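Local coordinates for protein L-fuculose phosphate aldolase (PDB 4C24) that belongs to the class II aldolase and adducin family and binds a zinc ion, at residues I96-T101 and V155-H160; K147-R152 and G161-A166. One frame throughout, in Å; residues are numbered along the deposited sequence.

In the fold
Metal site and sheet core meet here in one fold, that of a class II aldolase of the AraD-like clan. Contact 1 joins segments 96-101 and 155-160 around the zinc ion; contact 2 packs the end of helix 139-149 on strand 161-166. Their centres lie about 9 Å apart. Strand 161-166 runs between strands 95-99 and 154-157 and so ties the two together: His-98 ND1 is probably hydrogen-bonded to Ile-162 O at 2.8 Å, and Val-155 N to Leu-163 O, also at 2.8 Å. Ile-96 CG2 packs on Leu-163 CD1 at 3.5 Å. The side chain of Leu-163, which touches His-98, is about 8 Å from the zinc ion.

Contact 1: residues I96-T101 and V155-H160; sequences IIHAHT and VLLANH. With ZN (zinc ion), chain B.
His-98 and His-160 both swing CG anti to the backbone N (chi1 164° and -173°), whereas His-100 sets its CG beside the backbone N (-58°); from these starting points all three rings turn NE2 onto one zinc ion. Each NE2 binds the metal at 2.0 Å, and water 1 completes four ligands at 2.1 Å. The metal accounts for the closeness of His-98 NE2 and His-160 NE2, 3.0 Å apart without a hydrogen bond. The His-160 ring stands steeply to both others, while the carbonyl O of His-160 lies over one face of the His-100 ring, 3.7 Å from its CG. Leu-157 CD1 approaches His-98 CE1 obliquely at 3.5 Å.

The second-shell bond from His-98 ND1 to the backbone O of Ile-162 probably helps, with the metal bond, to set the rotation of the ring. Tyr-119 of the second subunit meets the His-160 ring edge-to-face, so the site borders a subunit interface. With one of four ligands a water, the geometry is consistent with a metal site that can exchange that ligand, and His-98, whose ND1 faces a carbonyl oxygen, is probably a somewhat stronger donor to zinc.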
loop_
_atom_site.group_PDB
_atom_site.type_symbol
_atom_site.label_atom_id
_atom_site.label_comp_id
_atom_site.label_asym_id
_atom_site.label_seq_id
_atom_site.Cartn_x
_atom_site.Cartn_y
_atom_site.Cartn_z
ATOM N N ILE A 96 -21.792 -11.274 -10.853
ATOM C CA ILE A 96 -21.760 -9.969 -10.187
ATOM C C ILE A 96 -20.861 -10.035 -8.978
ATOM O O ILE A 96 -20.888 -11.023 -8.194
ATOM C CB ILE A 96 -23.175 -9.559 -9.745
ATOM C CG1 ILE A 96 -24.027 -9.347 -10.981
ATOM C CG2 ILE A 96 -23.162 -8.273 -8.901
ATOM C CD1 ILE A 96 -25.507 -9.120 -10.723
ATOM N N ILE A 97 -20.072 -8.981 -8.782
ATOM C CA ILE A 97 -19.282 -8.854 -7.591
ATOM C C ILE A 97 -19.596 -7.539 -6.940
ATOM O O ILE A 97 -19.639 -6.498 -7.644
ATOM C CB ILE A 97 -17.772 -8.929 -7.896
ATOM C CG1 ILE A 97 -17.425 -10.321 -8.492
ATOM C CG2 ILE A 97 -16.965 -8.624 -6.639
ATOM C CD1 ILE A 97 -15.975 -10.458 -8.910
ATOM N N HIS A 98 -19.854 -7.582 -5.637
ATOM C CA HIS A 98 -19.975 -6.362 -4.820
ATOM C C HIS A 98 -18.818 -6.331 -3.837
ATOM O O HIS A 98 -18.491 -7.342 -3.167
ATOM C CB HIS A 98 -21.316 -6.334 -4.108
ATOM C CG HIS A 98 -21.394 -5.356 -2.968
ATOM N ND1 HIS A 98 -21.321 -3.991 -3.156
ATOM C CD2 HIS A 98 -21.538 -5.545 -1.633
ATOM C CE1 HIS A 98 -21.409 -3.387 -1.985
ATOM N NE2 HIS A 98 -21.565 -4.300 -1.040
ATOM N N ALA A 99 -18.164 -5.178 -3.740
ATOM C CA ALA A 99 -17.025 -5.044 -2.880
ATOM C C ALA A 99 -16.977 -3.677 -2.243
ATOM O O ALA A 99 -17.537 -2.741 -2.804
ATOM C CB ALA A 99 -15.742 -5.302 -3.655
ATOM N N HIS A 100 -16.350 -3.576 -1.085
ATOM C CA HIS A 100 -16.046 -2.277 -0.464
ATOM C C HIS A 100 -14.575 -2.051 -0.726
ATOM O O HIS A 100 -13.714 -2.483 0.050
ATOM C CB HIS A 100 -16.337 -2.305 1.030
ATOM C CG HIS A 100 -17.756 -2.667 1.375
ATOM N ND1 HIS A 100 -18.269 -2.508 2.638
ATOM C CD2 HIS A 100 -18.761 -3.174 0.618
ATOM C CE1 HIS A 100 -19.523 -2.953 2.657
ATOM N NE2 HIS A 100 -19.853 -3.325 1.431
ATOM N N THR A 101 -14.272 -1.475 -1.882
ATOM C CA THR A 101 -12.887 -1.225 -2.232
ATOM C C THR A 101 -12.408 0.114 -1.644
ATOM O O THR A 101 -13.055 0.676 -0.734
ATOM C CB THR A 101 -12.674 -1.333 -3.746
ATOM O OG1 THR A 101 -13.381 -0.259 -4.381
ATOM C CG2 THR A 101 -13.140 -2.705 -4.285
ATOM N N VAL A 155 -21.238 0.204 -11.045
ATOM C CA VAL A 155 -21.926 1.336 -10.418
ATOM C C VAL A 155 -21.372 1.539 -9.023
ATOM O O VAL A 155 -21.028 0.573 -8.337
ATOM C CB VAL A 155 -23.462 1.145 -10.397
ATOM C CG1 VAL A 155 -23.890 -0.000 -9.507
ATOM C CG2 VAL A 155 -24.183 2.400 -9.943
ATOM N N LEU A 156 -21.205 2.789 -8.597
ATOM C CA LEU A 156 -20.863 3.084 -7.224
ATOM C C LEU A 156 -22.125 3.169 -6.342
ATOM O O LEU A 156 -23.166 3.705 -6.747
ATOM C CB LEU A 156 -20.045 4.386 -7.142
ATOM C CG LEU A 156 -18.830 4.523 -8.059
ATOM C CD1 LEU A 156 -18.151 5.871 -7.888
ATOM C CD2 LEU A 156 -17.880 3.351 -7.816
ATOM N N LEU A 157 -22.031 2.633 -5.139
ATOM C CA LEU A 157 -23.134 2.632 -4.197
ATOM C C LEU A 157 -22.791 3.659 -3.132
ATOM O O LEU A 157 -21.792 3.547 -2.420
ATOM C CB LEU A 157 -23.263 1.254 -3.546
ATOM C CG LEU A 157 -23.410 0.119 -4.556
ATOM C CD1 LEU A 157 -23.414 -1.210 -3.793
ATOM C CD2 LEU A 157 -24.625 0.271 -5.472
ATOM N N ALA A 158 -23.631 4.699 -3.059
ATOM C CA ALA A 158 -23.340 5.829 -2.209
ATOM C C ALA A 158 -22.983 5.440 -0.765
ATOM O O ALA A 158 -23.717 4.705 -0.112
ATOM C CB ALA A 158 -24.538 6.765 -2.218
ATOM N N ASN A 159 -21.847 5.924 -0.271
ATOM C CA ASN A 159 -21.449 5.713 1.120
ATOM C C ASN A 159 -21.275 4.237 1.437
ATOM O O ASN A 159 -21.449 3.826 2.575
ATOM C CB ASN A 159 -22.425 6.372 2.108
ATOM C CG ASN A 159 -22.502 7.859 1.915
ATOM O OD1 ASN A 159 -21.675 8.618 2.414
ATOM N ND2 ASN A 159 -23.472 8.265 1.177
ATOM N N HIS A 160 -20.906 3.484 0.407
ATOM C CA HIS A 160 -20.965 2.015 0.542
ATOM C C HIS A 160 -19.873 1.292 -0.215
ATOM O O HIS A 160 -18.979 0.706 0.411
ATOM C CB HIS A 160 -22.348 1.539 0.120
ATOM C CG HIS A 160 -22.597 0.086 0.372
ATOM N ND1 HIS A 160 -23.859 -0.430 0.529
ATOM C CD2 HIS A 160 -21.734 -0.962 0.486
ATOM C CE1 HIS A 160 -23.767 -1.747 0.724
ATOM N NE2 HIS A 160 -22.488 -2.086 0.698
HETATM ZN ZN ZN B . -21.687 -3.907 0.903
HETATM O O HOH W 1 -23.176 -4.874 2.000
#

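Contact 2: residues K147-R152 and G161-A166. With EDO (1,2-ethanediol), chain F.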
loop_
_atom_site.group_PDB
_atom_site.type_symbol
_atom_site.label_atom_id
_atom_site.label_comp_id
_atom_site.label_asym_id
_atom_site.label_seq_id
_atom_site.Cartn_x
_atom_site.Cartn_y
_atom_site.Cartn_z
ATOM N N LYS A 147 -30.907 0.845 -11.456
ATOM C CA LYS A 147 -31.130 2.008 -12.298
ATOM C C LYS A 147 -29.833 2.720 -12.673
ATOM O O LYS A 147 -29.605 3.035 -13.848
ATOM C CB LYS A 147 -32.073 2.949 -11.577
ATOM C CG LYS A 147 -33.477 2.399 -11.474
ATOM C CD LYS A 147 -34.414 3.319 -10.749
ATOM C CE LYS A 147 -35.012 4.326 -11.713
ATOM N NZ LYS A 147 -35.942 5.170 -10.935
ATOM N N ALA A 148 -28.961 2.941 -11.687
ATOM C CA ALA A 148 -27.716 3.659 -11.934
ATOM C C ALA A 148 -26.655 2.832 -12.667
ATOM O O ALA A 148 -25.649 3.383 -13.115
ATOM C CB ALA A 148 -27.168 4.230 -10.648
ATOM N N MET A 149 -26.861 1.503 -12.754
ATOM C CA MET A 149 -25.963 0.687 -13.557
ATOM C C MET A 149 -26.460 0.471 -14.987
ATOM O O MET A 149 -25.785 -0.156 -15.801
ATOM C CB MET A 149 -25.728 -0.660 -12.871
ATOM C CG MET A 149 -24.395 -1.246 -13.320
ATOM S SD MET A 149 -23.788 -2.676 -12.409
ATOM C CE MET A 149 -24.451 -3.993 -13.416
ATOM N N GLU A 150 -27.659 0.974 -15.299
ATOM C CA GLU A 150 -28.168 0.833 -16.658
ATOM C C GLU A 150 -27.158 1.343 -17.668
ATOM O O GLU A 150 -26.615 2.448 -17.523
ATOM C CB GLU A 150 -29.498 1.565 -16.833
ATOM C CG GLU A 150 -30.672 0.826 -16.231
ATOM C CD GLU A 150 -31.949 1.657 -16.241
ATOM O OE1 GLU A 150 -31.972 2.712 -16.927
ATOM O OE2 GLU A 150 -32.929 1.264 -15.567
ATOM N N GLY A 151 -26.895 0.552 -18.696
ATOM C CA GLY A 151 -25.956 0.955 -19.734
ATOM C C GLY A 151 -24.492 0.887 -19.331
ATOM O O GLY A 151 -23.616 1.348 -20.059
ATOM N N ARG A 152 -24.232 0.293 -18.170
ATOM C CA ARG A 152 -22.883 0.185 -17.635
ATOM C C ARG A 152 -22.688 -1.202 -17.070
ATOM O O ARG A 152 -23.661 -1.933 -16.842
ATOM C CB ARG A 152 -22.650 1.198 -16.516
ATOM C CG ARG A 152 -22.868 2.662 -16.919
ATOM C CD ARG A 152 -21.826 3.152 -17.915
ATOM N NE ARG A 152 -21.944 4.599 -18.126
ATOM C CZ ARG A 152 -22.775 5.151 -18.987
ATOM N NH1 ARG A 152 -23.541 4.400 -19.762
ATOM N NH2 ARG A 152 -22.821 6.471 -19.072
ATOM N N GLY A 161 -19.913 1.312 -1.537
ATOM C CA GLY A 161 -18.928 0.548 -2.303
ATOM C C GLY A 161 -19.221 0.484 -3.770
ATOM O O GLY A 161 -19.686 1.453 -4.360
ATOM N N ILE A 162 -18.954 -0.658 -4.381
ATOM C CA ILE A 162 -19.065 -0.804 -5.802
ATOM C C ILE A 162 -19.812 -2.096 -6.103
ATOM O O ILE A 162 -19.768 -3.048 -5.312
ATOM C CB ILE A 162 -17.660 -0.831 -6.459
ATOM C CG1 ILE A 162 -17.717 -0.759 -7.982
ATOM C CG2 ILE A 162 -16.874 -2.073 -6.028
ATOM C CD1 ILE A 162 -16.366 -0.617 -8.644
ATOM N N LEU A 163 -20.493 -2.105 -7.229
ATOM C CA LEU A 163 -21.122 -3.273 -7.803
ATOM C C LEU A 163 -20.675 -3.370 -9.251
ATOM O O LEU A 163 -20.708 -2.384 -9.995
ATOM C CB LEU A 163 -22.648 -3.169 -7.734
ATOM C CG LEU A 163 -23.501 -4.395 -8.081
ATOM C CD1 LEU A 163 -23.433 -5.363 -6.906
ATOM C CD2 LEU A 163 -24.970 -4.034 -8.338
ATOM N N ALA A 164 -20.241 -4.561 -9.679
ATOM C CA ALA A 164 -19.881 -4.767 -11.072
ATOM C C ALA A 164 -20.474 -6.065 -11.583
ATOM O O ALA A 164 -20.657 -6.997 -10.814
ATOM C CB ALA A 164 -18.369 -4.781 -11.251
ATOM N N GLY A 165 -20.739 -6.113 -12.880
ATOM C CA GLY A 165 -21.284 -7.311 -13.502
ATOM C C GLY A 165 -20.675 -7.585 -14.849
ATOM O O GLY A 165 -20.234 -6.673 -15.560
ATOM N N ALA A 166 -20.626 -8.863 -15.213
ATOM C CA ALA A 166 -20.124 -9.232 -16.520
ATOM C C ALA A 166 -20.633 -10.605 -16.883
ATOM O O ALA A 166 -21.481 -11.146 -16.195
ATOM C CB ALA A 166 -18.600 -9.214 -16.531
HETATM C C1 EDO F . -26.111 7.676 -20.379
HETATM O O1 EDO F . -24.779 8.179 -20.432
HETATM C C2 EDO F . -26.330 6.807 -21.603
HETATM O O2 EDO F . -25.289 5.829 -21.666
#
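A type II beta turn from Met-149 to Arg-152, closed by Arg-152 N bonding to Met-149 O at 2.9 Å, stands beside strand 161-166 with Met-149 and Leu-163 as the nearest pair of CA atoms, 8.5 Å apart. Gly-151 occupies the turn with a positive phi of 75°, a conformation that suits glycine.

Between the segments the contact rests on Met-149. Its CG lies anti to the backbone N (chi1 -155°), which sends the chain out toward the strand before it bends at the thioether. SD reaches the backbone O of Leu-163 at 3.9 Å and stays at a looser 4.5 Å from Leu-163 CD2, while the terminal CE comes to 4.3 Å from Gly-165 N. Because Gly-165 has no side chain, the methyl lies over the strand backbone. The interaction is van der Waals packing of the thioether on the strand backbone and on Leu-163, with no hydrogen bond joining the two segments.

Arg-152 turns to other work. Its NH1 donates to Gly-151 O at 3.1 Å, an almost straight bond (165°) that approaches from above the carbonyl plane. NH1 and NH2 also grip the two hydroxyls of a 1,2-ethanediol molecule, probably from the crystallisation liquor, with NH2 to O1 at 2.9 Å. A salt bridge from NH2 to Asp-127 gives the guanidinium an acidic partner as well.

Around this core Val-155 of the adjoining strand 154-157 touches both Met-149 and Leu-163, and Gln-86 of helix 80-89 does the same. Ala-164 faces helix 169-192 through Ile-175 and Val-176, so strand 161-166 is packed by helices on both sides of the sheet.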